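Long-range contacts in citrate synthase (Pyrobaculum aerophilum, PDB 2IBP), which probably catalyses the condensation of oxaloacetate, acetyl-CoA and water to citrate and CoA in the tricarboxylic acid cycle: residues E195-A200 with V310-D315; N318-A323 with D346-I351. All blocks are in the same frame, centred on the assembly; numbering follows the deposited sequence.

Contact 1: residues E195-A200 with V310-D315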
ATOM      1  N   GLU A 195      16.043 -23.077 -22.088  1.00 15.59           N
ATOM      2  CA  GLU A 195      16.886 -21.898 -22.102  1.00 20.62           C
ATOM      3  C   GLU A 195      16.428 -21.050 -23.282  1.00 14.95           C
ATOM      4  O   GLU A 195      16.144 -21.572 -24.367  1.00 14.80           O
ATOM      5  CB  GLU A 195      18.373 -22.232 -22.214  1.00 24.35           C
ATOM      6  CG  GLU A 195      19.268 -20.987 -22.231  1.00 27.35           C
ATOM      7  CD  GLU A 195      20.751 -21.316 -22.234  1.00 25.99           C
ATOM      8  OE1 GLU A 195      21.086 -22.521 -22.271  1.00 33.26           O
ATOM      9  OE2 GLU A 195      21.572 -20.373 -22.174  1.00 27.49           O
ATOM     10  N   PRO A 196      16.276 -19.745 -23.054  1.00 14.55           N
ATOM     11  CA  PRO A 196      15.788 -18.890 -24.100  1.00 15.08           C
ATOM     12  C   PRO A 196      16.814 -18.597 -25.156  1.00  9.48           C
ATOM     13  O   PRO A 196      18.030 -18.800 -24.946  1.00 11.89           O
ATOM     14  CB  PRO A 196      15.438 -17.603 -23.355  1.00 16.79           C
ATOM     15  CG  PRO A 196      16.375 -17.614 -22.183  1.00 12.92           C
ATOM     16  CD  PRO A 196      16.485 -19.015 -21.792  1.00 16.14           C
ATOM     17  N   ASP A 197      16.298 -18.156 -26.295  1.00 11.52           N
ATOM     18  CA  ASP A 197      17.104 -17.657 -27.392  0.50  2.08           C
ATOM     19  C   ASP A 197      17.740 -16.370 -26.859  1.00 11.44           C
ATOM     20  O   ASP A 197      17.112 -15.603 -26.116  1.00 10.90           O
ATOM     21  CB  ASP A 197      16.213 -17.342 -28.597  0.50  4.59           C
ATOM     22  CG  ASP A 197      17.002 -16.961 -29.829  0.50 14.16           C
ATOM     23  OD1 ASP A 197      17.626 -15.879 -29.837  0.50 20.40           O
ATOM     24  OD2 ASP A 197      16.925 -17.705 -30.830  0.50 30.38           O
ATOM     25  N   PRO A 198      19.016 -16.160 -27.166  1.00 14.01           N
ATOM     26  CA  PRO A 198      19.730 -14.960 -26.741  1.00 12.91           C
ATOM     27  C   PRO A 198      18.989 -13.651 -27.003  1.00 10.20           C
ATOM     28  O   PRO A 198      19.070 -12.722 -26.199  1.00 11.87           O
ATOM     29  CB  PRO A 198      21.005 -14.990 -27.586  1.00 20.20           C
ATOM     30  CG  PRO A 198      21.179 -16.407 -27.985  1.00 17.09           C
ATOM     31  CD  PRO A 198      19.877 -17.105 -27.896  1.00 16.30           C
ATOM     32  N   LEU A 199      18.335 -13.550 -28.148  1.00 10.01           N
ATOM     33  CA  LEU A 199      17.612 -12.347 -28.502  1.00 10.85           C
ATOM     34  C   LEU A 199      16.404 -12.121 -27.566  1.00  9.18           C
ATOM     35  O   LEU A 199      16.145 -10.990 -27.155  1.00 10.16           O
ATOM     36  CB  LEU A 199      17.177 -12.434 -29.959  1.00 12.53           C
ATOM     37  CG  LEU A 199      16.511 -11.222 -30.594  1.00 17.06           C
ATOM     38  CD1 LEU A 199      17.279  -9.942 -30.346  1.00 20.37           C
ATOM     39  CD2 LEU A 199      16.358 -11.516 -32.096  1.00 16.27           C
ATOM     40  N   ALA A 200      15.733 -13.198 -27.168  1.00  8.83           N
ATOM     41  CA  ALA A 200      14.597 -13.084 -26.248  1.00  8.58           C
ATOM     42  C   ALA A 200      15.106 -12.641 -24.870  1.00  9.67           C
ATOM     43  O   ALA A 200      14.535 -11.737 -24.252  1.00 10.15           O
ATOM     44  CB  ALA A 200      13.828 -14.400 -26.157  1.00 10.23           C
ATOM     45  N   VAL A 310      11.684  -9.034 -34.435  1.00  9.68           N
ATOM     46  CA  VAL A 310      10.840  -9.473 -35.539  1.00 13.64           C
ATOM     47  C   VAL A 310      11.666  -9.778 -36.786  1.00 11.20           C
ATOM     48  O   VAL A 310      11.239 -10.585 -37.614  1.00 15.52           O
ATOM     49  CB  VAL A 310       9.679  -8.503 -35.828  1.00 12.36           C
ATOM     50  CG1 VAL A 310       8.808  -8.352 -34.587  1.00 10.07           C
ATOM     51  CG2 VAL A 310      10.193  -7.171 -36.305  1.00 16.06           C
ATOM     52  N   ALA A 311      12.848  -9.183 -36.909  1.00 12.59           N
ATOM     53  CA  ALA A 311      13.731  -9.498 -38.041  1.00 11.68           C
ATOM     54  C   ALA A 311      14.129 -10.976 -37.918  1.00 15.54           C
ATOM     55  O   ALA A 311      14.182 -11.697 -38.918  1.00 18.79           O
ATOM     56  CB  ALA A 311      14.946  -8.613 -38.042  1.00 14.47           C
ATOM     57  N   LYS A 312      14.361 -11.441 -36.689  1.00 11.13           N
ATOM     58  CA  LYS A 312      14.739 -12.828 -36.470  1.00 15.82           C
ATOM     59  C   LYS A 312      13.575 -13.801 -36.453  1.00 16.60           C
ATOM     60  O   LYS A 312      13.620 -14.827 -37.126  1.00 19.07           O
ATOM     61  CB  LYS A 312      15.532 -12.988 -35.175  1.00 14.97           C
ATOM     62  CG  LYS A 312      16.001 -14.422 -34.943  1.00 22.80           C
ATOM     63  CD  LYS A 312      16.835 -14.543 -33.686  1.00 27.44           C
ATOM     64  CE  LYS A 312      17.525 -15.898 -33.589  1.00 36.71           C
ATOM     65  NZ  LYS A 312      16.590 -17.050 -33.617  1.00 38.02           N
ATOM     66  N   PHE A 313      12.540 -13.494 -35.680  1.00 11.53           N
ATOM     67  CA  PHE A 313      11.435 -14.417 -35.483  1.00 12.73           C
ATOM     68  C   PHE A 313      10.209 -14.148 -36.338  1.00 15.35           C
ATOM     69  O   PHE A 313       9.245 -14.906 -36.286  1.00 21.13           O
ATOM     70  CB  PHE A 313      11.021 -14.429 -34.020  1.00 14.95           C
ATOM     71  CG  PHE A 313      12.105 -14.890 -33.104  1.00 15.21           C
ATOM     72  CD1 PHE A 313      12.445 -16.232 -33.056  1.00 19.28           C
ATOM     73  CD2 PHE A 313      12.800 -13.994 -32.305  1.00 15.06           C
ATOM     74  CE1 PHE A 313      13.465 -16.674 -32.232  1.00 25.74           C
ATOM     75  CE2 PHE A 313      13.809 -14.438 -31.462  1.00 17.55           C
ATOM     76  CZ  PHE A 313      14.145 -15.775 -31.436  1.00 24.01           C
ATOM     77  N   GLY A 314      10.228 -13.057 -37.078  1.00 14.71           N
ATOM     78  CA  GLY A 314       9.087 -12.705 -37.909  1.00 16.09           C
ATOM     79  C   GLY A 314       8.093 -11.829 -37.167  1.00 18.43           C
ATOM     80  O   GLY A 314       8.194 -11.617 -35.962  1.00 15.84           O
ATOM     81  N   ASP A 315       7.108 -11.341 -37.905  1.00 13.05           N
ATOM     82  CA  ASP A 315       6.095 -10.440 -37.377  1.00 11.21           C
ATOM     83  C   ASP A 315       4.760 -11.026 -37.832  1.00 12.20           C
ATOM     84  O   ASP A 315       4.034 -10.370 -38.577  1.00 11.85           O
ATOM     85  CB  ASP A 315       6.325  -9.070 -38.018  1.00 12.55           C
ATOM     86  CG  ASP A 315       5.474  -7.960 -37.426  1.00 12.94           C
ATOM     87  OD1 ASP A 315       5.097  -8.032 -36.228  1.00 12.79           O
ATOM     88  OD2 ASP A 315       5.254  -6.971 -38.158  1.00 12.99           O
TER
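The Phe-313 ring meets Asp-197 at its edge, Asp-197 CG lying in the ring plane 3.5 Å from Phe-313 CZ, while CG of the neighbouring Lys-312 sits over the centre of one face. Asp-197 and Phe-313 approach tip to tip, their flat groups turned 78° apart. The same carboxylate takes the lysine: Lys-312 NZ forms a salt bridge of 2.9 Å to Asp-197 OD2, arriving on the syn side and 29° out of the carboxylate plane. A bend at chi4 (-58°) turns NZ out of an otherwise extended chain. Leu-199 slides past that chain in the opposite direction, its CD2 pressed rather tightly, at 3.5 Å, against Lys-312 CD. The other oxygen, Asp-197 OD1, accepts from Leu-199 N (3.0 Å) through its anti lone pair and so N-caps helix 198-210. An alanine here would probably leave the Lys-312 ammonium without its charge partner and the first turn of that helix without its side-chain cap. One carboxylate thus serves two helices, the start of 198-210 and the end of 297-313, and the positive helix start together with the lysine would be expected to favour its ionised form at this surface contact.

Contact 2: residues N318-A323 with D346-I351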
ATOM      1  N   ASN A 318       1.749  -9.007 -37.547  1.00 11.02           N
ATOM      2  CA  ASN A 318       1.997  -7.691 -38.145  1.00 10.40           C
ATOM      3  C   ASN A 318       2.014  -6.550 -37.139  1.00 11.80           C
ATOM      4  O   ASN A 318       1.852  -5.381 -37.499  1.00 10.34           O
ATOM      5  CB  ASN A 318       0.956  -7.414 -39.250  1.00 10.41           C
ATOM      6  CG  ASN A 318       0.842  -8.573 -40.240  1.00 11.65           C
ATOM      7  OD1 ASN A 318      -0.245  -9.113 -40.456  1.00 21.96           O
ATOM      8  ND2 ASN A 318       1.976  -9.021 -40.749  1.00 12.65           N
ATOM      9  N   LEU A 319       2.299  -6.886 -35.880  1.00 10.08           N
ATOM     10  CA  LEU A 319       2.294  -5.900 -34.818  1.00  8.99           C
ATOM     11  C   LEU A 319       3.343  -4.826 -35.056  1.00  6.92           C
ATOM     12  O   LEU A 319       3.073  -3.630 -34.936  1.00  8.64           O
ATOM     13  CB  LEU A 319       2.572  -6.589 -33.480  1.00  8.23           C
ATOM     14  CG  LEU A 319       1.542  -7.627 -33.054  1.00 11.19           C
ATOM     15  CD1 LEU A 319       1.965  -8.233 -31.715  1.00 12.28           C
ATOM     16  CD2 LEU A 319       0.160  -6.968 -32.948  1.00 13.08           C
ATOM     17  N   PHE A 320       4.542  -5.234 -35.442  1.00  8.13           N
ATOM     18  CA  PHE A 320       5.602  -4.257 -35.647  1.00  8.84           C
ATOM     19  C   PHE A 320       5.313  -3.374 -36.880  1.00  7.54           C
ATOM     20  O   PHE A 320       5.502  -2.159 -36.864  1.00  9.14           O
ATOM     21  CB  PHE A 320       6.959  -4.947 -35.748  1.00 11.41           C
ATOM     22  CG  PHE A 320       8.096  -4.000 -35.758  1.00 10.44           C
ATOM     23  CD1 PHE A 320       8.537  -3.433 -34.572  1.00 11.05           C
ATOM     24  CD2 PHE A 320       8.701  -3.624 -36.947  1.00 13.07           C
ATOM     25  CE1 PHE A 320       9.567  -2.525 -34.574  1.00 11.41           C
ATOM     26  CE2 PHE A 320       9.725  -2.704 -36.955  1.00 16.50           C
ATOM     27  CZ  PHE A 320      10.166  -2.162 -35.758  1.00 12.28           C
ATOM     28  N   ALA A 321       4.795  -4.001 -37.931  1.00  9.60           N
ATOM     29  CA  ALA A 321       4.437  -3.284 -39.157  1.00 11.55           C
ATOM     30  C   ALA A 321       3.357  -2.239 -38.881  1.00  7.18           C
ATOM     31  O   ALA A 321       3.461  -1.087 -39.321  1.00  8.90           O
ATOM     32  CB  ALA A 321       3.942  -4.269 -40.210  1.00  9.02           C
ATOM     33  N   ILE A 322       2.336  -2.642 -38.122  1.00 10.20           N
ATOM     34  CA  ILE A 322       1.234  -1.750 -37.780  1.00  9.02           C
ATOM     35  C   ILE A 322       1.718  -0.616 -36.883  1.00  7.25           C
ATOM     36  O   ILE A 322       1.467   0.565 -37.159  1.00  9.37           O
ATOM     37  CB  ILE A 322       0.088  -2.525 -37.128  1.00  9.23           C
ATOM     38  CG1 ILE A 322      -0.512  -3.531 -38.123  1.00 11.78           C
ATOM     39  CG2 ILE A 322      -0.998  -1.576 -36.598  1.00 11.27           C
ATOM     40  CD1 ILE A 322      -1.463  -4.534 -37.494  1.00 12.15           C
ATOM     41  N   ALA A 323       2.427  -0.969 -35.804  1.00  8.55           N
ATOM     42  CA  ALA A 323       2.972   0.038 -34.913  1.00  8.44           C
ATOM     43  C   ALA A 323       3.903   1.003 -35.645  1.00  5.61           C
ATOM     44  O   ALA A 323       3.834   2.219 -35.463  1.00  7.95           O
ATOM     45  CB  ALA A 323       3.694  -0.612 -33.748  1.00  7.22           C
ATOM     46  N   ASP A 346       5.204   2.345 -23.942  1.00 10.44           N
ATOM     47  CA  ASP A 346       4.038   1.458 -24.035  1.00 11.35           C
ATOM     48  C   ASP A 346       3.595   1.221 -25.488  1.00 10.42           C
ATOM     49  O   ASP A 346       2.895   0.259 -25.789  1.00 12.71           O
ATOM     50  CB  ASP A 346       2.872   2.029 -23.233  1.00 14.30           C
ATOM     51  CG  ASP A 346       3.185   2.158 -21.757  1.00 27.24           C
ATOM     52  OD1 ASP A 346       4.019   1.371 -21.248  1.00 22.57           O
ATOM     53  OD2 ASP A 346       2.591   3.052 -21.111  1.00 19.35           O
ATOM     54  N   PHE A 347       3.962   2.144 -26.369  1.00  8.06           N
ATOM     55  CA  PHE A 347       3.615   2.032 -27.778  1.00  7.12           C
ATOM     56  C   PHE A 347       4.238   0.788 -28.397  1.00  9.74           C
ATOM     57  O   PHE A 347       3.666   0.197 -29.330  1.00  9.74           O
ATOM     58  CB  PHE A 347       4.103   3.285 -28.500  1.00  7.64           C
ATOM     59  CG  PHE A 347       3.678   3.385 -29.933  1.00  9.19           C
ATOM     60  CD1 PHE A 347       2.542   4.089 -30.282  1.00 12.22           C
ATOM     61  CD2 PHE A 347       4.454   2.845 -30.939  1.00  8.16           C
ATOM     62  CE1 PHE A 347       2.179   4.213 -31.596  1.00 11.35           C
ATOM     63  CE2 PHE A 347       4.080   2.962 -32.246  1.00 11.31           C
ATOM     64  CZ  PHE A 347       2.946   3.655 -32.571  1.00  9.97           C
ATOM     65  N   TRP A 348       5.377   0.367 -27.851  1.00  8.50           N
ATOM     66  CA  TRP A 348       6.155  -0.711 -28.418  1.00  8.26           C
ATOM     67  C   TRP A 348       6.332  -1.945 -27.559  1.00  8.87           C
ATOM     68  O   TRP A 348       6.460  -3.035 -28.087  1.00 10.52           O
ATOM     69  CB  TRP A 348       7.596  -0.230 -28.679  1.00  9.95           C
ATOM     70  CG  TRP A 348       7.730   0.829 -29.688  1.00 10.00           C
ATOM     71  CD1 TRP A 348       7.936   2.147 -29.468  1.00 10.17           C
ATOM     72  CD2 TRP A 348       7.593   0.670 -31.106  1.00  7.13           C
ATOM     73  NE1 TRP A 348       7.987   2.824 -30.662  1.00 11.25           N
ATOM     74  CE2 TRP A 348       7.767   1.941 -31.685  1.00  7.98           C
ATOM     75  CE3 TRP A 348       7.379  -0.430 -31.941  1.00  8.71           C
ATOM     76  CZ2 TRP A 348       7.719   2.148 -33.062  1.00  8.92           C
ATOM     77  CZ3 TRP A 348       7.318  -0.220 -33.302  1.00 11.13           C
ATOM     78  CH2 TRP A 348       7.489   1.063 -33.844  1.00  8.65           C
ATOM     79  N   SER A 349       6.390  -1.761 -26.234  1.00  9.12           N
ATOM     80  CA  SER A 349       6.860  -2.824 -25.345  1.00 10.60           C
ATOM     81  C   SER A 349       6.072  -4.117 -25.216  1.00  8.70           C
ATOM     82  O   SER A 349       6.641  -5.122 -24.809  1.00 14.46           O
ATOM     83  CB  SER A 349       7.127  -2.268 -23.955  1.00  8.27           C
ATOM     84  OG  SER A 349       5.917  -1.999 -23.303  1.00  8.24           O
ATOM     85  N   GLY A 350       4.799  -4.122 -25.610  1.00  7.49           N
ATOM     86  CA  GLY A 350       4.002  -5.340 -25.549  1.00 10.42           C
ATOM     87  C   GLY A 350       4.207  -6.270 -26.724  1.00  8.22           C
ATOM     88  O   GLY A 350       3.883  -7.455 -26.653  1.00  8.90           O
ATOM     89  N   ILE A 351       4.819  -5.757 -27.785  1.00  9.12           N
ATOM     90  CA  ILE A 351       4.975  -6.534 -29.016  1.00  9.33           C
ATOM     91  C   ILE A 351       5.870  -7.757 -28.846  1.00  7.41           C
ATOM     92  O   ILE A 351       5.465  -8.893 -29.113  1.00  8.29           O
ATOM     93  CB  ILE A 351       5.465  -5.648 -30.156  1.00 10.35           C
ATOM     94  CG1 ILE A 351       4.409  -4.565 -30.467  1.00  9.48           C
ATOM     95  CG2 ILE A 351       5.797  -6.509 -31.383  1.00 10.54           C
ATOM     96  CD1 ILE A 351       4.855  -3.525 -31.473  1.00 13.74           C
TER
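The carbonyl oxygen of Ala-323 lies against the edge of the Phe-347 ring, near its plane, 3.3 Å from CE2 and equally far from CZ, where the ring's weakly positive C-H rim faces it. The rest of the contact is mainly between carbon atoms. Ala-323 CB is shared by three side chains, touching Trp-348 CZ3 at 3.7 Å, Ile-351 CD1 at 3.9 Å and Phe-347 CE2. Beside it Phe-320 CE1 comes to 3.5 Å from the same Trp-348 CZ3, the two six-membered rings inclined at 40° in neither a stack nor a T-shape. Ile-351 offers two branches to helix 319-332; CG2 rests on Leu-319 CB at 3.8 Å, while CD1, held outward by an extended chi2 (173°), reaches past it to Ala-323. Phe-347 turns an edge to one face of the indole, its CD2 3.5 Å above the Trp-348 plane and toward the rim, with Trp-348 CD2 in the phenyl plane. The chain that carries Asp-346, a predicted active-site residue, leads directly into these two rings. All six touching residues are buried, and the contact joins the N-terminal part of helix 319-332 to residues 347-351 by close fit of carbon surfaces. The pyrrole N-H, NE1, is hydrogen-bonded to the hydroxyl of Tyr-295, which would help fix the rotation of the indole within this apolar setting.

In the fold
Contacts 1 and 2 lie with their centres 15 Å apart and are joined through Asp-315, which ends the second segment of contact 1. Its OD1 is 3.0 Å from Phe-320 N and its OD2 3.0 Å from Ala-321 N, probable hydrogen bonds that bind the start of helix 319-332 to the chain leaving helix 297-313; Val-310 also packs on Phe-320. By comparison with other citrate synthases, contact 1 probably bridges the large and small domains, whereas contact 2 probably lies within the small one. A bound magnesium ion is about 9 Å from the side chains of both Leu-199 and Phe-320. Of the recorded magnesium-binding residues, Asp-308 is about 4 Å from Leu-199 and Glu-304 about 6 Å from Phe-320, side chain to side chain.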